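Local atomic coordinates of succinate-semialdehyde dehydrogenase (Synechococcus sp., PDB entry 4ITA), a protein that probably oxidises succinic semialdehyde to succinate with NADP+ as the electron acceptor, as an aldehyde dehydrogenase family member. Residues Ala86-Leu91 against Val419-Arg424. Residues are numbered along the deposited sequence; the frame is centred on the assembly and turned at random.
Sequences AEKSAL and VKSDPR. With EDO (1,2-ethanediol), chain R.
K88 NZ comes to S421 O from above the carbonyl plane, tilted about 45° from it. The K88 ammonium also makes a cation-pi contact with W137 of helix 137-149. A second flat group, the R424 guanidinium, lies within 419-424. There the D422 carboxylate sits at the edge of the R424 guanidinium, in its plane. R424 grips it side-on: NE faces D422 OD1, and NH2 reaches the syn lone pair of D422 OD2 at 2.8 Å, a salt bridge. The backbone N of R424 reaches D422 OD1 from above the carboxylate plane at 3.0 Å, closing an Asx turn.

Across the contact, the K88 side chain leaves helix 79-103, with CG anti to the backbone N (chi1 -162°) and the chain extended to NZ. This carries NZ to S421, where it donates to O at 2.8 Å and to OG at 2.8 Å. S421 OG in turn donates to O1 of a bound 1,2-ethanediol at 2.7 Å. That molecule, probably from the crystallisation liquor, is also hydrogen-bonded to W137 NE1. One helical turn on from K88, L91 CD2 rests against P423 CG at 4.0 Å, and the two side chains cross at about a right angle. With an alanine here in place of K88, S421 O and OG would probably lose the donor they share, and W137 its cation.

The contact joins helix 79-103 to the loop between strands 412-415 and 434-435. The side chain of S421 lies about 7 Å from the bound NADPH. The K88 ammonium gives two bonds to S421, whose OG both accepts from K88 and donates to the diol. Near the cofactor, helix and loop are therefore joined by a charged, polar link, with the L91-P423 apolar contact beside it.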
loop_
_atom_site.group_PDB
_atom_site.type_symbol
_atom_site.label_atom_id
_atom_site.label_comp_id
_atom_site.label_asym_id
_atom_site.label_seq_id
_atom_site.Cartn_x
_atom_site.Cartn_y
_atom_site.Cartn_z
ATOM N N ALA A 86 6.394 -6.130 27.258
ATOM C CA ALA A 86 7.834 -5.967 27.083
ATOM C C ALA A 86 8.453 -7.252 26.525
ATOM O O ALA A 86 9.330 -7.217 25.656
ATOM C CB ALA A 86 8.497 -5.584 28.399
ATOM N N GLU A 87 7.983 -8.397 27.008
ATOM C CA GLU A 87 8.464 -9.676 26.510
ATOM C C GLU A 87 8.124 -9.878 25.035
ATOM O O GLU A 87 8.949 -10.361 24.255
ATOM C CB GLU A 87 7.880 -10.817 27.350
ATOM C CG GLU A 87 8.430 -10.883 28.767
ATOM C CD GLU A 87 7.696 -11.885 29.645
ATOM O OE1 GLU A 87 8.215 -12.199 30.737
ATOM O OE2 GLU A 87 6.604 -12.344 29.250
ATOM N N LYS A 88 6.911 -9.498 24.646
ATOM C CA LYS A 88 6.503 -9.656 23.257
ATOM C C LYS A 88 7.282 -8.700 22.347
ATOM O O LYS A 88 7.586 -9.035 21.196
ATOM C CB LYS A 88 5.000 -9.438 23.128
ATOM C CG LYS A 88 4.389 -9.981 21.855
ATOM C CD LYS A 88 2.888 -9.792 21.882
ATOM C CE LYS A 88 2.241 -10.343 20.632
ATOM N NZ LYS A 88 0.764 -10.376 20.791
ATOM N N SER A 89 7.604 -7.518 22.871
ATOM C CA SER A 89 8.466 -6.562 22.175
ATOM C C SER A 89 9.840 -7.172 21.877
ATOM O O SER A 89 10.367 -7.032 20.766
ATOM C CB SER A 89 8.610 -5.275 22.996
ATOM O OG SER A 89 7.358 -4.611 23.125
ATOM N N ALA A 90 10.421 -7.847 22.864
ATOM C CA ALA A 90 11.679 -8.555 22.647
ATOM C C ALA A 90 11.512 -9.619 21.569
ATOM O O ALA A 90 12.386 -9.803 20.721
ATOM C CB ALA A 90 12.163 -9.182 23.939
ATOM N N LEU A 91 10.378 -10.313 21.598
ATOM C CA LEU A 91 10.143 -11.407 20.671
ATOM C C LEU A 91 10.129 -10.935 19.222
ATOM O O LEU A 91 10.677 -11.600 18.355
ATOM C CB LEU A 91 8.823 -12.096 21.014
ATOM C CG LEU A 91 8.510 -13.439 20.373
ATOM C CD1 LEU A 91 9.456 -14.501 20.918
ATOM C CD2 LEU A 91 7.050 -13.796 20.638
ATOM N N VAL A 419 -8.398 -14.100 19.095
ATOM C CA VAL A 419 -7.478 -13.449 18.176
ATOM C C VAL A 419 -6.296 -12.897 18.967
ATOM O O VAL A 419 -6.477 -12.276 20.020
ATOM C CB VAL A 419 -8.188 -12.316 17.401
ATOM C CG1 VAL A 419 -7.228 -11.607 16.460
ATOM C CG2 VAL A 419 -9.367 -12.866 16.618
ATOM N N LYS A 420 -5.091 -13.153 18.467
ATOM C CA LYS A 420 -3.863 -12.626 19.057
ATOM C C LYS A 420 -2.927 -12.258 17.926
ATOM O O LYS A 420 -2.997 -12.834 16.841
ATOM C CB LYS A 420 -3.170 -13.671 19.939
ATOM C CG LYS A 420 -3.935 -14.108 21.175
ATOM C CD LYS A 420 -3.085 -15.043 22.034
ATOM C CE LYS A 420 -3.912 -15.702 23.118
ATOM N NZ LYS A 420 -3.109 -16.705 23.884
ATOM N N SER A 421 -2.039 -11.305 18.171
ATOM C CA SER A 421 -0.958 -11.069 17.225
ATOM C C SER A 421 0.247 -11.942 17.585
ATOM O O SER A 421 0.478 -12.272 18.750
ATOM C CB SER A 421 -0.587 -9.591 17.171
ATOM O OG SER A 421 -0.241 -9.108 18.449
ATOM N N ASP A 422 1.000 -12.330 16.566
ATOM C CA ASP A 422 2.107 -13.263 16.705
ATOM C C ASP A 422 3.091 -12.843 15.625
ATOM O O ASP A 422 2.706 -12.763 14.467
ATOM C CB ASP A 422 1.581 -14.679 16.427
ATOM C CG ASP A 422 2.635 -15.770 16.593
ATOM O OD1 ASP A 422 3.832 -15.532 16.331
ATOM O OD2 ASP A 422 2.249 -16.899 16.965
ATOM N N PRO A 423 4.362 -12.582 15.981
ATOM C CA PRO A 423 5.324 -12.151 14.954
ATOM C C PRO A 423 5.417 -13.083 13.740
ATOM O O PRO A 423 5.792 -12.652 12.654
ATOM C CB PRO A 423 6.659 -12.139 15.709
ATOM C CG PRO A 423 6.286 -11.931 17.134
ATOM C CD PRO A 423 4.971 -12.642 17.323
ATOM N N ARG A 424 5.072 -14.354 13.924
ATOM C CA ARG A 424 5.203 -15.346 12.863
ATOM C C ARG A 424 4.144 -15.243 11.765
ATOM O O ARG A 424 4.292 -15.840 10.699
ATOM C CB ARG A 424 5.173 -16.757 13.460
ATOM C CG ARG A 424 6.354 -17.058 14.378
ATOM C CD ARG A 424 6.165 -18.385 15.098
ATOM N NE ARG A 424 5.030 -18.340 16.012
ATOM C CZ ARG A 424 4.677 -19.335 16.819
ATOM N NH1 ARG A 424 5.375 -20.462 16.824
ATOM N NH2 ARG A 424 3.628 -19.199 17.614
HETATM C C1 EDO R . -2.427 -6.393 20.404
HETATM O O1 EDO R . -1.786 -7.624 20.061
HETATM C C2 EDO R . -2.760 -5.632 19.127
HETATM O O2 EDO R . -1.547 -5.274 18.446
#